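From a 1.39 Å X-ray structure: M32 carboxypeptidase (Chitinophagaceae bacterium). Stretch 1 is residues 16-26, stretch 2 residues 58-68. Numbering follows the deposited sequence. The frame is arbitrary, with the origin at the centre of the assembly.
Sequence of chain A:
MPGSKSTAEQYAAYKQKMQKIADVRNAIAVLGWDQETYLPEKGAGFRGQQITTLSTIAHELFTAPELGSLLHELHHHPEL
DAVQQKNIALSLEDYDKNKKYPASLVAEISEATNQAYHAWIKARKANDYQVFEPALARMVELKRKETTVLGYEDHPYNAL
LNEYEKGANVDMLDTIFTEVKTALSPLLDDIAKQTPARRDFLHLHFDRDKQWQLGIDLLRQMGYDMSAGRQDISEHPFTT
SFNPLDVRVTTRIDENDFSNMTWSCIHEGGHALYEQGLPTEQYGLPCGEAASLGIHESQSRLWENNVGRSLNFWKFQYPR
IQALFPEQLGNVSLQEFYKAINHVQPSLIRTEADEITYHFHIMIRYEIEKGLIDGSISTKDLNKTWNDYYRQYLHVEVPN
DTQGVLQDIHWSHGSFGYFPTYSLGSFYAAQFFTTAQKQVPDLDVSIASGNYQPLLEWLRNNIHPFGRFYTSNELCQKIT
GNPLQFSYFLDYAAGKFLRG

Stretch 1 (16-26) QKMQKIADVRN
Stretch 2 (58-68) AHELFTAPELG

Nearly antiparallel helices can meet through side-chain packing with no hydrogen bond between them, and this M32 carboxypeptidase offers a compact example. At the centre lies Ile21 (chi1 m, chi2 t): its CG1 sits 3.5 Å from Leu61 CB, while its CD1 reaches 3.9 Å from Phe62 CD1, at the edge of the ring, and 4.2 Å from Leu67 CD2. Leu61 is m,t; Phe62 has chi1 t, chi2 61°; Leu67 is t,p. Met18, with all three chi angles m, curls its end inward, bringing CE to 3.9 Å from Phe62 CE1.

Residues 16-26 form continuous helix, with i to i+4 hydrogen bonds such as Arg25 N to Ile21 O (2.9 Å). Helix 58-62 runs at 164° to it, axes 9.5 Å apart. Ala58 CA lies 5.8 Å from Ile21 CA; Ala58 CB points toward the other helix, 4.0 Å from Val24 CG1. At Thr63 the chain leaves helical geometry, OG1 bonding His59 O (2.9 Å); Ala64 (phi/psi -64/136) occupies the N-cap position before helix 65-68, which brings Leu67 CA to 7.4 Å from Lys17 CA.

Outward, the lysines offer aliphatic carbon: Lys17 (m,t,t,m) CD lies 4.0 Å from Leu67 CD1, and extended Lys20 places CE 3.9 Å from Leu61 CD1. Arg25 (m, -149°, t, -88°) lays one guanidinium face over Ala58, CZ to CB 3.6 Å.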

# COMPACT_ATOMS: atom_id res chain seq x y z
N GLN A 16 5.69 24.17 -15.96
CA GLN A 16 4.67 24.07 -16.99
C GLN A 16 4.68 22.69 -17.63
O GLN A 16 3.63 22.04 -17.80
CB GLN A 16 4.88 25.18 -18.03
CG GLN A 16 3.88 25.18 -19.18
CD GLN A 16 4.31 24.27 -20.31
OE1 GLN A 16 5.48 24.24 -20.69
NE2 GLN A 16 3.36 23.52 -20.87
N LYS A 17 5.88 22.18 -17.96
CA LYS A 17 5.95 20.86 -18.58
C LYS A 17 5.45 19.78 -17.64
O LYS A 17 4.69 18.87 -18.05
CB LYS A 17 7.39 20.56 -19.01
CG LYS A 17 7.86 21.42 -20.17
CD LYS A 17 9.33 21.14 -20.47
CE LYS A 17 9.83 22.00 -21.62
NZ LYS A 17 9.11 21.71 -22.90
N MET A 18 5.87 19.83 -16.37
CA MET A 18 5.46 18.81 -15.42
C MET A 18 3.97 18.88 -15.14
O MET A 18 3.31 17.85 -14.94
CB MET A 18 6.24 18.98 -14.11
CG MET A 18 7.74 18.80 -14.26
SD MET A 18 8.23 17.26 -15.05
CE MET A 18 7.83 16.10 -13.74
N GLN A 19 3.40 20.09 -15.13
CA GLN A 19 1.98 20.19 -14.83
C GLN A 19 1.14 19.70 -16.00
O GLN A 19 0.09 19.09 -15.79
CB GLN A 19 1.66 21.60 -14.35
CG GLN A 19 2.33 21.84 -12.99
CD GLN A 19 1.94 23.13 -12.32
OE1 GLN A 19 1.59 24.11 -12.98
NE2 GLN A 19 2.00 23.14 -10.99
N LYS A 20 1.63 19.88 -17.24
CA LYS A 20 0.95 19.29 -18.39
C LYS A 20 0.96 17.77 -18.31
O LYS A 20 -0.08 17.10 -18.50
CB LYS A 20 1.64 19.78 -19.67
CG LYS A 20 1.13 19.17 -20.96
CD LYS A 20 1.86 19.79 -22.14
CE LYS A 20 1.56 19.06 -23.42
NZ LYS A 20 2.34 19.63 -24.56
N ILE A 21 2.13 17.19 -17.99
CA ILE A 21 2.21 15.74 -17.82
C ILE A 21 1.24 15.28 -16.74
O ILE A 21 0.54 14.27 -16.89
CB ILE A 21 3.65 15.33 -17.49
CG1 ILE A 21 4.57 15.54 -18.70
CG2 ILE A 21 3.72 13.87 -17.02
CD1 ILE A 21 6.03 15.63 -18.31
N ALA A 22 1.20 16.00 -15.62
CA ALA A 22 0.31 15.62 -14.53
C ALA A 22 -1.15 15.71 -14.95
O ALA A 22 -1.97 14.90 -14.52
CB ALA A 22 0.58 16.50 -13.30
N ASP A 23 -1.50 16.71 -15.77
CA ASP A 23 -2.87 16.79 -16.27
C ASP A 23 -3.25 15.54 -17.04
O ASP A 23 -4.35 14.99 -16.87
CB ASP A 23 -3.04 18.02 -17.17
CG ASP A 23 -3.05 19.31 -16.42
OD1 ASP A 23 -3.23 19.29 -15.18
OD2 ASP A 23 -2.88 20.37 -17.05
N VAL A 24 -2.35 15.09 -17.92
CA VAL A 24 -2.62 13.85 -18.66
C VAL A 24 -2.74 12.66 -17.71
O VAL A 24 -3.64 11.82 -17.85
CB VAL A 24 -1.57 13.60 -19.75
CG1 VAL A 24 -1.93 12.34 -20.52
CG2 VAL A 24 -1.48 14.80 -20.69
N ARG A 25 -1.83 12.56 -16.74
CA ARG A 25 -1.85 11.39 -15.85
C ARG A 25 -3.10 11.39 -14.98
O ARG A 25 -3.69 10.33 -14.72
CB ARG A 25 -0.57 11.34 -15.01
CG ARG A 25 0.68 11.11 -15.86
CD ARG A 25 1.78 10.34 -15.13
NE ARG A 25 2.95 10.19 -15.98
CZ ARG A 25 3.14 9.19 -16.84
NH1 ARG A 25 2.22 8.24 -16.97
NH2 ARG A 25 4.24 9.14 -17.59
N ASN A 26 -3.55 12.57 -14.56
CA ASN A 26 -4.78 12.62 -13.78
C ASN A 26 -6.01 12.35 -14.63
O ASN A 26 -6.98 11.77 -14.14
CB ASN A 26 -4.86 13.95 -13.04
CG ASN A 26 -3.91 14.00 -11.87
OD1 ASN A 26 -3.90 13.08 -11.03
ND2 ASN A 26 -3.09 15.04 -11.79
N ALA A 58 1.51 10.55 -22.30
CA ALA A 58 2.19 11.00 -21.09
C ALA A 58 3.64 10.59 -21.14
O ALA A 58 4.54 11.38 -20.79
CB ALA A 58 1.54 10.42 -19.85
N HIS A 59 3.90 9.38 -21.63
CA HIS A 59 5.26 8.88 -21.64
C HIS A 59 6.09 9.67 -22.63
O HIS A 59 7.24 10.05 -22.34
CB HIS A 59 5.25 7.39 -21.99
CG HIS A 59 6.61 6.77 -22.03
ND1 HIS A 59 7.23 6.26 -20.92
CD2 HIS A 59 7.47 6.59 -23.06
CE1 HIS A 59 8.42 5.78 -21.26
NE2 HIS A 59 8.59 5.97 -22.55
N GLU A 60 5.50 10.00 -23.79
CA GLU A 60 6.20 10.84 -24.75
C GLU A 60 6.60 12.15 -24.11
O GLU A 60 7.73 12.62 -24.28
CB GLU A 60 5.32 11.10 -25.98
CG GLU A 60 5.07 9.88 -26.85
CD GLU A 60 3.97 10.08 -27.89
OE1 GLU A 60 3.26 11.12 -27.85
OE2 GLU A 60 3.83 9.20 -28.76
N LEU A 61 5.70 12.73 -23.31
CA LEU A 61 6.02 14.02 -22.71
C LEU A 61 7.13 13.87 -21.68
O LEU A 61 8.05 14.69 -21.62
CB LEU A 61 4.76 14.64 -22.12
CG LEU A 61 3.72 15.04 -23.18
CD1 LEU A 61 2.38 15.35 -22.53
CD2 LEU A 61 4.26 16.24 -23.97
N PHE A 62 7.10 12.78 -20.91
CA PHE A 62 8.08 12.71 -19.84
C PHE A 62 9.45 12.23 -20.32
O PHE A 62 10.42 12.32 -19.56
CB PHE A 62 7.59 11.86 -18.67
CG PHE A 62 8.50 11.93 -17.50
CD1 PHE A 62 8.73 13.15 -16.88
CD2 PHE A 62 9.17 10.81 -17.06
CE1 PHE A 62 9.58 13.23 -15.79
CE2 PHE A 62 10.03 10.89 -15.98
CZ PHE A 62 10.23 12.10 -15.35
N THR A 63 9.55 11.76 -21.55
CA THR A 63 10.84 11.37 -22.12
C THR A 63 11.35 12.40 -23.12
O THR A 63 12.38 12.16 -23.77
CB THR A 63 10.75 9.99 -22.79
OG1 THR A 63 9.73 10.01 -23.80
CG2 THR A 63 10.46 8.91 -21.76
N ALA A 64 10.67 13.54 -23.25
CA ALA A 64 10.99 14.51 -24.28
C ALA A 64 12.40 15.06 -24.06
O ALA A 64 12.77 15.40 -22.93
CB ALA A 64 10.00 15.67 -24.25
N PRO A 65 13.21 15.18 -25.12
CA PRO A 65 14.56 15.73 -24.95
C PRO A 65 14.60 17.13 -24.35
O PRO A 65 15.53 17.46 -23.60
CB PRO A 65 15.13 15.72 -26.38
CG PRO A 65 14.32 14.69 -27.10
CD PRO A 65 12.94 14.77 -26.51
N GLU A 66 13.61 17.97 -24.67
CA GLU A 66 13.59 19.34 -24.15
C GLU A 66 13.48 19.34 -22.64
O GLU A 66 14.09 20.17 -21.95
CB GLU A 66 12.42 20.11 -24.76
CG GLU A 66 12.51 20.31 -26.26
CD GLU A 66 11.89 19.17 -27.05
OE1 GLU A 66 11.44 18.17 -26.44
OE2 GLU A 66 11.85 19.28 -28.29
N LEU A 67 12.69 18.41 -22.09
CA LEU A 67 12.59 18.30 -20.64
C LEU A 67 13.93 17.88 -20.04
O LEU A 67 14.34 18.42 -19.00
CB LEU A 67 11.47 17.33 -20.27
CG LEU A 67 11.29 17.11 -18.77
CD1 LEU A 67 10.93 18.42 -18.09
CD2 LEU A 67 10.21 16.06 -18.50
N GLY A 68 14.64 16.94 -20.67
CA GLY A 68 15.94 16.55 -20.15
C GLY A 68 16.93 17.70 -20.15
O GLY A 68 17.67 17.91 -19.18